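Local coordinates for P450 epoxidase (Sorangium cellulosum, PDB 1Q5D), which is a haem-binding protein of the cytochrome P450 family, built on that family's mainly helical fold, at residues R296-R310 / K321-R335. Sequence-based numbering, arbitrary orientation.
With EPB (7,11-dihydroxy-8,8,10,12,16-pentamethyl-3-[1-methyl-2-(2-methyl-thiazol-4-yl)vinyl]-4,17-dioxabicyclo[14.1.0]heptadecane-5,9-dione), chain C.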
loop_
_atom_site.group_PDB
_atom_site.type_symbol
_atom_site.label_atom_id
_atom_site.label_comp_id
_atom_site.label_asym_id
_atom_site.label_seq_id
_atom_site.Cartn_x
_atom_site.Cartn_y
_atom_site.Cartn_z
ATOM N N ARG A 296 12.424 0.171 -1.847
ATOM C CA ARG A 296 13.417 1.168 -1.463
ATOM C C ARG A 296 13.865 1.950 -2.714
ATOM O O ARG A 296 13.885 3.192 -2.725
ATOM C CB ARG A 296 14.605 0.455 -0.765
ATOM C CG ARG A 296 15.540 1.369 0.041
ATOM C CD ARG A 296 16.455 2.276 -0.825
ATOM N NE ARG A 296 17.127 1.591 -1.934
ATOM C CZ ARG A 296 17.789 2.221 -2.915
ATOM N NH1 ARG A 296 17.842 3.545 -2.935
ATOM N NH2 ARG A 296 18.399 1.542 -3.878
ATOM N N PHE A 297 14.208 1.219 -3.770
ATOM C CA PHE A 297 14.785 1.804 -4.973
ATOM C C PHE A 297 13.708 2.480 -5.822
ATOM O O PHE A 297 13.936 3.561 -6.392
ATOM C CB PHE A 297 15.457 0.717 -5.817
ATOM C CG PHE A 297 15.840 1.162 -7.209
ATOM C CD1 PHE A 297 16.840 2.100 -7.400
ATOM C CD2 PHE A 297 15.227 0.612 -8.325
ATOM C CE1 PHE A 297 17.200 2.511 -8.672
ATOM C CE2 PHE A 297 15.589 1.013 -9.601
ATOM C CZ PHE A 297 16.578 1.958 -9.781
ATOM N N ASP A 298 12.541 1.851 -5.885
ATOM C CA ASP A 298 11.482 2.311 -6.790
ATOM C C ASP A 298 10.139 2.318 -6.093
ATOM O O ASP A 298 9.228 1.568 -6.463
ATOM C CB ASP A 298 11.440 1.393 -8.006
ATOM C CG ASP A 298 10.835 2.058 -9.230
ATOM O OD1 ASP A 298 10.562 3.281 -9.222
ATOM O OD2 ASP A 298 10.611 1.392 -10.254
ATOM N N ASN A 299 10.020 3.156 -5.073
ATOM C CA ASN A 299 8.860 3.128 -4.220
ATOM C C ASN A 299 7.594 3.392 -5.019
ATOM O O ASN A 299 7.569 4.295 -5.879
ATOM C CB ASN A 299 8.978 4.172 -3.119
ATOM C CG ASN A 299 7.905 4.014 -2.078
ATOM O OD1 ASN A 299 6.918 4.773 -2.054
ATOM N ND2 ASN A 299 8.078 3.012 -1.200
ATOM N N ILE A 300 6.559 2.610 -4.724
ATOM C CA ILE A 300 5.288 2.671 -5.456
ATOM C C ILE A 300 4.426 3.899 -5.166
ATOM O O ILE A 300 3.427 4.144 -5.882
ATOM C CB ILE A 300 4.420 1.415 -5.152
ATOM C CG1 ILE A 300 4.059 1.378 -3.660
ATOM C CG2 ILE A 300 5.090 0.138 -5.684
ATOM C CD1 ILE A 300 2.973 0.347 -3.249
ATOM N N LEU A 301 4.756 4.639 -4.118
ATOM C CA LEU A 301 3.964 5.810 -3.750
ATOM C C LEU A 301 4.305 6.986 -4.660
ATOM O O LEU A 301 5.479 7.268 -4.896
ATOM C CB LEU A 301 4.196 6.218 -2.299
ATOM C CG LEU A 301 3.672 5.225 -1.254
ATOM C CD1 LEU A 301 3.944 5.679 0.188
ATOM C CD2 LEU A 301 2.165 5.044 -1.500
ATOM N N ARG A 302 3.269 7.650 -5.168
ATOM C CA ARG A 302 3.426 8.845 -6.026
ATOM C C ARG A 302 4.041 9.997 -5.254
ATOM O O ARG A 302 4.974 10.668 -5.720
ATOM C CB ARG A 302 2.048 9.287 -6.532
ATOM C CG ARG A 302 2.082 10.472 -7.524
ATOM C CD ARG A 302 0.720 10.749 -8.169
ATOM N NE ARG A 302 0.300 9.612 -8.967
ATOM C CZ ARG A 302 0.605 9.434 -10.250
ATOM N NH1 ARG A 302 1.323 10.341 -10.915
ATOM N NH2 ARG A 302 0.176 8.344 -10.872
ATOM N N ILE A 303 3.490 10.263 -4.080
ATOM C CA ILE A 303 4.012 11.313 -3.218
ATOM C C ILE A 303 4.487 10.707 -1.884
ATOM O O ILE A 303 5.678 10.732 -1.571
ATOM C CB ILE A 303 2.946 12.418 -2.988
ATOM C CG1 ILE A 303 2.351 12.864 -4.337
ATOM C CG2 ILE A 303 3.557 13.613 -2.249
ATOM C CD1 ILE A 303 0.836 12.880 -4.366
ATOM N N GLY A 304 3.561 10.165 -1.102
ATOM C CA GLY A 304 3.912 9.520 0.150
ATOM C C GLY A 304 2.750 9.408 1.104
ATOM O O GLY A 304 1.639 9.043 0.716
ATOM N N THR A 305 2.991 9.716 2.366
ATOM C CA THR A 305 1.925 9.681 3.332
ATOM C C THR A 305 1.842 11.026 4.027
ATOM O O THR A 305 2.718 11.870 3.836
ATOM C CB THR A 305 2.071 8.506 4.316
ATOM O OG1 THR A 305 0.915 8.467 5.154
ATOM C CG2 THR A 305 3.234 8.739 5.292
ATOM N N VAL A 306 0.779 11.237 4.793
ATOM C CA VAL A 306 0.528 12.551 5.382
ATOM C C VAL A 306 0.494 12.550 6.903
ATOM O O VAL A 306 0.181 11.534 7.543
ATOM C CB VAL A 306 -0.802 13.173 4.884
ATOM C CG1 VAL A 306 -0.723 13.446 3.406
ATOM C CG2 VAL A 306 -1.970 12.258 5.184
ATOM N N ARG A 307 0.817 13.717 7.456
ATOM C CA ARG A 307 0.655 14.008 8.876
ATOM C C ARG A 307 0.098 15.418 8.989
ATOM O O ARG A 307 0.138 16.179 8.023
ATOM C CB ARG A 307 1.995 13.916 9.611
ATOM C CG ARG A 307 2.556 12.500 9.690
ATOM C CD ARG A 307 1.652 11.570 10.465
ATOM N NE ARG A 307 2.254 10.280 10.763
ATOM C CZ ARG A 307 2.059 9.191 10.040
ATOM N NH1 ARG A 307 1.314 9.245 8.928
ATOM N NH2 ARG A 307 2.635 8.050 10.408
ATOM N N PHE A 308 -0.405 15.770 10.172
ATOM C CA PHE A 308 -0.966 17.095 10.404
ATOM C C PHE A 308 -0.396 17.732 11.668
ATOM O O PHE A 308 -0.262 17.074 12.697
ATOM C CB PHE A 308 -2.495 17.021 10.472
ATOM C CG PHE A 308 -3.116 16.305 9.309
ATOM C CD1 PHE A 308 -3.310 14.929 9.350
ATOM C CD2 PHE A 308 -3.495 16.997 8.170
ATOM C CE1 PHE A 308 -3.867 14.258 8.272
ATOM C CE2 PHE A 308 -4.071 16.328 7.088
ATOM C CZ PHE A 308 -4.255 14.956 7.146
ATOM N N ALA A 309 -0.037 19.009 11.574
ATOM C CA ALA A 309 0.545 19.742 12.700
ATOM C C ALA A 309 -0.485 19.988 13.796
ATOM O O ALA A 309 -1.521 20.594 13.550
ATOM C CB ALA A 309 1.132 21.072 12.219
ATOM N N ARG A 310 -0.185 19.525 15.006
ATOM C CA ARG A 310 -1.096 19.667 16.139
ATOM C C ARG A 310 -0.970 21.030 16.825
ATOM O O ARG A 310 -1.744 21.349 17.732
ATOM C CB ARG A 310 -0.857 18.552 17.159
ATOM C CG ARG A 310 -1.229 17.171 16.647
ATOM C CD ARG A 310 -0.767 16.038 17.537
ATOM N NE ARG A 310 -1.562 15.963 18.757
ATOM C CZ ARG A 310 -1.067 15.676 19.951
ATOM N NH1 ARG A 310 0.229 15.427 20.095
ATOM N NH2 ARG A 310 -1.870 15.637 21.004
ATOM N N LYS A 321 1.945 26.007 10.607
ATOM C CA LYS A 321 0.859 26.352 11.508
ATOM C C LYS A 321 0.020 25.144 11.931
ATOM O O LYS A 321 -0.023 24.122 11.242
ATOM C CB LYS A 321 -0.025 27.447 10.897
ATOM C CG LYS A 321 0.741 28.681 10.418
ATOM C CD LYS A 321 1.591 29.306 11.532
ATOM C CE LYS A 321 2.256 30.607 11.067
ATOM N NZ LYS A 321 3.544 30.875 11.777
ATOM N N LYS A 322 -0.645 25.277 13.073
ATOM C CA LYS A 322 -1.531 24.237 13.585
ATOM C C LYS A 322 -2.563 23.801 12.553
ATOM O O LYS A 322 -3.220 24.633 11.939
ATOM C CB LYS A 322 -2.248 24.738 14.836
ATOM C CG LYS A 322 -3.244 23.757 15.412
ATOM C CD LYS A 322 -3.723 24.205 16.775
ATOM C CE LYS A 322 -4.934 23.394 17.203
ATOM N NZ LYS A 322 -4.520 22.033 17.608
ATOM N N GLY A 323 -2.701 22.487 12.370
ATOM C CA GLY A 323 -3.710 21.940 11.477
ATOM C C GLY A 323 -3.315 21.876 10.011
ATOM O O GLY A 323 -4.116 21.450 9.170
ATOM N N GLU A 324 -2.090 22.294 9.699
ATOM C CA GLU A 324 -1.571 22.225 8.341
ATOM C C GLU A 324 -1.064 20.819 8.015
ATOM O O GLU A 324 -0.458 20.152 8.852
ATOM C CB GLU A 324 -0.441 23.241 8.128
ATOM C CG GLU A 324 -0.896 24.699 8.078
ATOM C CD GLU A 324 0.139 25.626 7.447
ATOM O OE1 GLU A 324 1.322 25.605 7.866
ATOM O OE2 GLU A 324 -0.228 26.373 6.514
ATOM N N MET A 325 -1.306 20.390 6.784
ATOM C CA MET A 325 -0.920 19.064 6.332
ATOM C C MET A 325 0.557 19.009 5.936
ATOM O O MET A 325 1.135 19.976 5.412
ATOM C CB MET A 325 -1.823 18.609 5.162
ATOM C CG MET A 325 -1.571 17.171 4.700
ATOM S SD MET A 325 -2.960 16.467 3.761
ATOM C CE MET A 325 -2.749 17.302 2.271
ATOM N N VAL A 326 1.179 17.869 6.202
ATOM C CA VAL A 326 2.543 17.654 5.770
ATOM C C VAL A 326 2.664 16.317 5.047
ATOM O O VAL A 326 2.260 15.284 5.587
ATOM C CB VAL A 326 3.510 17.652 6.982
ATOM C CG1 VAL A 326 4.935 17.618 6.506
ATOM C CG2 VAL A 326 3.251 18.879 7.891
ATOM N N PHE A 327 3.204 16.354 3.831
ATOM C CA PHE A 327 3.498 15.165 3.049
ATOM C C PHE A 327 4.939 14.710 3.247
ATOM O O PHE A 327 5.876 15.501 3.133
ATOM C CB PHE A 327 3.275 15.437 1.564
ATOM C CG PHE A 327 2.018 14.823 1.007
ATOM C CD1 PHE A 327 0.926 15.628 0.679
ATOM C CD2 PHE A 327 1.936 13.453 0.768
ATOM C CE1 PHE A 327 -0.238 15.062 0.135
ATOM C CE2 PHE A 327 0.779 12.886 0.227
ATOM C CZ PHE A 327 -0.309 13.698 -0.091
ATOM N N LEU A 328 5.101 13.433 3.550
ATOM C CA LEU A 328 6.407 12.802 3.660
ATOM C C LEU A 328 6.704 12.240 2.294
ATOM O O LEU A 328 6.023 11.316 1.869
ATOM C CB LEU A 328 6.323 11.660 4.683
ATOM C CG LEU A 328 6.391 12.063 6.154
ATOM C CD1 LEU A 328 5.603 13.319 6.480
ATOM C CD2 LEU A 328 5.990 10.928 7.091
ATOM N N LEU A 329 7.680 12.813 1.582
ATOM C CA LEU A 329 7.976 12.401 0.202
ATOM C C LEU A 329 8.789 11.108 0.153
ATOM O O LEU A 329 10.001 11.135 -0.051
ATOM C CB LEU A 329 8.680 13.524 -0.585
ATOM C CG LEU A 329 8.797 13.395 -2.106
ATOM C CD1 LEU A 329 7.428 13.159 -2.805
ATOM C CD2 LEU A 329 9.514 14.623 -2.733
ATOM N N ILE A 330 8.096 9.975 0.291
ATOM C CA ILE A 330 8.750 8.676 0.459
ATOM C C ILE A 330 9.726 8.253 -0.627
ATOM O O ILE A 330 10.822 7.819 -0.304
ATOM C CB ILE A 330 7.710 7.544 0.714
ATOM C CG1 ILE A 330 6.845 7.843 1.944
ATOM C CG2 ILE A 330 8.395 6.192 0.809
ATOM C CD1 ILE A 330 7.592 8.079 3.217
ATOM N N PRO A 331 9.350 8.330 -1.904
ATOM C CA PRO A 331 10.261 7.915 -2.972
ATOM C C PRO A 331 11.525 8.765 -2.995
ATOM O O PRO A 331 12.545 8.299 -3.476
ATOM C CB PRO A 331 9.451 8.149 -4.255
ATOM C CG PRO A 331 8.066 8.239 -3.803
ATOM C CD PRO A 331 8.054 8.797 -2.426
ATOM N N SER A 332 11.440 9.979 -2.468
ATOM C CA SER A 332 12.591 10.869 -2.391
ATOM C C SER A 332 13.502 10.506 -1.219
ATOM O O SER A 332 14.709 10.322 -1.383
ATOM C CB SER A 332 12.141 12.318 -2.226
ATOM O OG SER A 332 13.287 13.171 -2.099
ATOM N N ALA A 333 12.913 10.417 -0.040
ATOM C CA ALA A 333 13.658 10.047 1.155
ATOM C C ALA A 333 14.406 8.729 0.914
ATOM O O ALA A 333 15.503 8.526 1.434
ATOM C CB ALA A 333 12.691 9.926 2.352
ATOM N N LEU A 334 13.830 7.846 0.100
ATOM C CA LEU A 334 14.414 6.527 -0.095
ATOM C C LEU A 334 15.503 6.555 -1.144
ATOM O O LEU A 334 16.156 5.540 -1.378
ATOM C CB LEU A 334 13.337 5.473 -0.415
ATOM C CG LEU A 334 12.337 5.266 0.732
ATOM C CD1 LEU A 334 11.436 4.056 0.526
ATOM C CD2 LEU A 334 13.044 5.175 2.092
ATOM N N ARG A 335 15.719 7.723 -1.761
ATOM C CA ARG A 335 16.874 7.914 -2.631
ATOM C C ARG A 335 17.926 8.830 -2.001
ATOM O O ARG A 335 18.801 9.340 -2.681
ATOM C CB ARG A 335 16.461 8.466 -4.006
ATOM C CG ARG A 335 15.721 7.475 -4.888
ATOM C CD ARG A 335 16.567 6.326 -5.381
ATOM N NE ARG A 335 15.876 5.538 -6.397
ATOM C CZ ARG A 335 15.952 5.737 -7.701
ATOM N NH1 ARG A 335 16.717 6.703 -8.189
ATOM N NH2 ARG A 335 15.272 4.955 -8.530
HETATM O O16 EPB C . -4.348 3.398 -0.713
HETATM C C51 EPB C . 0.306 3.353 0.534
HETATM O O41 EPB C . -0.574 1.570 2.339
HETATM C C5 EPB C . -0.400 2.846 1.738
HETATM C C4 EPB C . -1.827 2.087 1.874
HETATM C C16 EPB C . -4.263 4.270 0.071
HETATM O O1 EPB C . -4.165 4.123 1.446
HETATM C C2 EPB C . -4.208 2.746 2.145
HETATM C C3 EPB C . -2.806 2.511 2.835
HETATM C C20 EPB C . -5.383 2.947 3.186
HETATM C C21 EPB C . -6.734 3.007 2.491
HETATM C C22 EPB C . -5.183 3.036 4.533
HETATM C C23 EPB C . -6.094 3.259 5.657
HETATM N N26 EPB C . -7.188 4.086 5.478
HETATM C C25 EPB C . -7.910 4.200 6.623
HETATM C C27 EPB C . -9.135 5.028 6.621
HETATM C C24 EPB C . -5.965 2.788 6.908
HETATM S S1 EPB C . -7.246 3.344 7.897
HETATM C C15 EPB C . -4.253 5.748 -0.396
HETATM C C14 EPB C . -5.151 6.748 0.463
HETATM O O14 EPB C . -6.420 6.117 0.474
HETATM C C13 EPB C . -5.157 8.306 -0.009
HETATM C C29 EPB C . -5.767 8.381 -1.453
HETATM C C30 EPB C . -6.109 9.111 0.873
HETATM C C12 EPB C . -3.652 8.933 -0.067
HETATM O O12 EPB C . -3.173 9.378 -1.159
HETATM C C11 EPB C . -2.669 9.043 1.163
HETATM C C28 EPB C . -2.171 10.509 1.136
HETATM C C10 EPB C . -1.841 7.793 1.191
HETATM O O10 EPB C . -0.865 7.813 0.103
HETATM C C9 EPB C . -1.154 7.763 2.542
HETATM C C91 EPB C . -2.160 7.647 3.588
HETATM C C8 EPB C . -0.333 6.551 2.814
HETATM C C7 EPB C . -0.383 5.413 1.715
HETATM C C6 EPB C . -0.868 4.176 2.644
HETATM O O HOH W 1 12.242 5.096 -3.998
#
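Val306 and Ile303 sandwich the ring of Phe327: Val306 CG1 sits 3.4 Å from the ring centroid, 9° off the normal, a CH-pi contact, while Ile303 CG2 covers the opposite face, 3.4 Å from Phe327 CD2. A Val306 chi1 of -65° puts CG1 over the ring centre, with the Val306 and Phe327 side chains running side by side. Farther along that sheet face, Met325 SD meets Phe308 CE2 at 3.5 Å, an oblique Met-aromatic contact.

Beneath these side chains strands 304-309 and 325-329 pair antiparallel within the mixed sheet of the P450 fold; the Leu328 N-H...O hydrogen bond to Thr305 O is nearly straight, 174° at the hydrogen. Thr305 and Arg307 project from the other face, where Thr305 OG1 and Arg307 NH1 both bind haem oxygen O1A. At the edge of the Phe327 ring, in its plane, Gly304 O accepts a hydrogen bond from EPB O10 at 2.9 Å, and Leu301 CD2 touches the same ligand.

Toward helix 287-297, Arg335 grips Phe297 O side-on, with NE at 2.8 Å and NH2 at 2.9 Å; its NH2 lies over one face of the Phe297 ring, offset toward the rim, the two planes nearly parallel. Arg296 NH1 reaches Leu334 O at 3.0 Å. Glu293 pairs with Arg296 and Asp344 with Arg335, probably offsetting their repulsion. The strand pair thus contributes to both pockets, while Arg296 and Arg335, beyond its end, tie the flanking segments through backbone carbonyls.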